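Local coordinates for 1,4-dihydroxy-2-naphthoyl-CoA hydrolase (Prochlorococcus marinus, PDB 2HX5) that probably hydrolyses 1,4-dihydroxy-2-naphthoyl-CoA to 1,4-dihydroxy-2-naphthoate and CoA, a step of phylloquinone biosynthesis, as a hot-dog-fold thioesterase, at the interface of chains A and B. Coordinates in Å, arbitrary orientation; residue numbers count along the deposited sequence, not the author numbering. Chains: chain A/B, Hypothetical protein.

The interface of chains A and B. Residues chain A 79-81, 84, 108-109; chain B 56-57.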
loop_
_atom_site.group_PDB
_atom_site.type_symbol
_atom_site.label_atom_id
_atom_site.label_comp_id
_atom_site.label_asym_id
_atom_site.label_seq_id
_atom_site.Cartn_x
_atom_site.Cartn_y
_atom_site.Cartn_z
ATOM N N PRO A 79 3.604 11.202 17.339
ATOM C CA PRO A 79 3.082 9.920 16.864
ATOM C C PRO A 79 1.590 9.974 16.520
ATOM O O PRO A 79 0.793 10.669 17.176
ATOM C CB PRO A 79 3.318 8.965 18.033
ATOM C CG PRO A 79 3.627 9.804 19.169
ATOM C CD PRO A 79 4.122 11.127 18.706
ATOM N N ILE A 80 1.227 9.201 15.494
ATOM C CA ILE A 80 -0.122 9.157 14.982
ATOM C C ILE A 80 -0.595 7.737 15.122
ATOM O O ILE A 80 0.150 6.803 14.772
ATOM C CB ILE A 80 -0.149 9.599 13.483
ATOM C CG1 ILE A 80 0.173 11.106 13.381
ATOM C CG2 ILE A 80 -1.531 9.272 12.765
ATOM C CD1 ILE A 80 0.467 11.616 11.962
ATOM N N HIS A 81 -1.788 7.565 15.673
ATOM C CA HIS A 81 -2.314 6.257 16.099
ATOM C C HIS A 81 -3.588 5.818 15.417
ATOM O O HIS A 81 -4.362 6.639 14.970
ATOM C CB HIS A 81 -2.618 6.327 17.614
ATOM C CG HIS A 81 -1.394 6.349 18.448
ATOM N ND1 HIS A 81 -0.931 7.491 19.071
ATOM C CD2 HIS A 81 -0.517 5.365 18.755
ATOM C CE1 HIS A 81 0.187 7.208 19.720
ATOM N NE2 HIS A 81 0.478 5.935 19.519
ATOM N N ASP A 84 -7.102 7.774 15.383
ATOM C CA ASP A 84 -6.942 9.238 15.473
ATOM C C ASP A 84 -7.767 9.925 14.395
ATOM O O ASP A 84 -7.762 9.490 13.246
ATOM C CB ASP A 84 -5.504 9.690 15.346
ATOM C CG ASP A 84 -4.665 9.507 16.614
ATOM O OD1 ASP A 84 -5.197 9.250 17.720
ATOM O OD2 ASP A 84 -3.429 9.631 16.498
ATOM N N CYS A 108 -3.971 16.683 15.387
ATOM C CA CYS A 108 -4.749 15.758 16.172
ATOM C C CYS A 108 -4.813 16.375 17.546
ATOM O O CYS A 108 -3.777 16.757 18.092
ATOM C CB CYS A 108 -4.057 14.434 16.236
ATOM S SG CYS A 108 -5.014 13.172 17.103
ATOM N N GLU A 109 -6.037 16.493 18.056
ATOM C CA GLU A 109 -6.315 17.163 19.334
ATOM C C GLU A 109 -5.644 18.533 19.324
ATOM O O GLU A 109 -4.917 18.902 20.241
ATOM C CB GLU A 109 -5.866 16.256 20.479
ATOM C CG GLU A 109 -6.760 15.008 20.577
ATOM C CD GLU A 109 -6.247 13.926 21.532
ATOM O OE1 GLU A 109 -5.619 14.265 22.563
ATOM O OE2 GLU A 109 -6.481 12.728 21.244
ATOM N N SER B 56 -3.937 2.063 19.424
ATOM C CA SER B 56 -4.848 3.189 19.541
ATOM C C SER B 56 -4.312 4.120 20.602
ATOM O O SER B 56 -3.599 3.711 21.506
ATOM C CB SER B 56 -6.267 2.716 19.895
ATOM O OG SER B 56 -6.881 1.926 18.860
ATOM N N ARG B 57 -4.626 5.402 20.490
ATOM C CA ARG B 57 -4.031 6.392 21.365
ATOM C C ARG B 57 -4.510 6.222 22.818
ATOM O O ARG B 57 -3.722 6.362 23.716
ATOM C CB ARG B 57 -4.394 7.815 20.901
ATOM C CG ARG B 57 -3.883 8.930 21.789
ATOM C CD ARG B 57 -4.260 10.308 21.201
ATOM N NE ARG B 57 -3.721 10.509 19.838
ATOM C CZ ARG B 57 -2.449 10.795 19.563
ATOM N NH1 ARG B 57 -1.557 10.932 20.535
ATOM N NH2 ARG B 57 -2.053 10.960 18.303
HETATM O O HOH W 1 -6.242 6.730 18.605
HETATM O O HOH W 2 0.974 12.004 19.575
#
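B:Arg57 reaches from a loop of one subunit to A:Asp84 on the other, forming a salt bridge between two copies of a hot-dog-fold thioesterase of the 4-hydroxybenzoyl-CoA thioesterase family. The contact recurs with the chains exchanged, as part of a two-fold symmetric interface of the deposited tetramer, which may be a biological one. The grip is side-on and bidentate: B:Arg57 NE meets carboxylate oxygen OD1 of A:Asp84 at 2.9 Å, while B:Arg57 NH2 meets A:Asp84 OD2 at 2.6 Å. Carboxylate and guanidinium planes are nearly parallel, 11° apart, but offset, for both nitrogens lie out of the carboxylate plane, the NE bond on the syn side of OD1. The short aspartate side chain keeps the carboxylate close to its own loop, where A:His81 N donates to A:Asp84 OD2 at 2.8 Å, from the opposite face to NH2, which should help hold the carboxylate's rotation. A longer, weaker ionic contact joins B:Arg57 NE to OE2 of A:Glu109, 3.8 Å away, although this glutamate is poorly ordered.

Beyond the carboxylate, B:Arg57 NH2 also donates to the backbone carbonyl A:Pro79 O at 3.1 Å, so this nitrogen ties together the two ends of one loop of chain A. Water 2 links that carbonyl to NH1, lying at the guanidinium edge; water 1 joins B:Arg57 N to OD1 of A:Asp84.

Arginine fits because its long chain starts extended, with CG anti to the backbone N (chi1 177°), then bends at chi3 to bring the guanidinium alongside the carboxylate. The flat A:His81 imidazole stands almost perpendicular to the guanidinium, so it can present ND1 edge-on over the centre of one face, 3.7 Å from B:Arg57 CZ. Its CB and CG rest near the B:Arg57 backbone, while A:Cys108 SG, on a side chain small enough to leave room for the guanidinium, lies 3.9 Å from B:Arg57 NH2. Replacing B:Arg57 with a leucine would probably leave A:Asp84 without its cationic mate across the interface and A:Pro79 O without this donor.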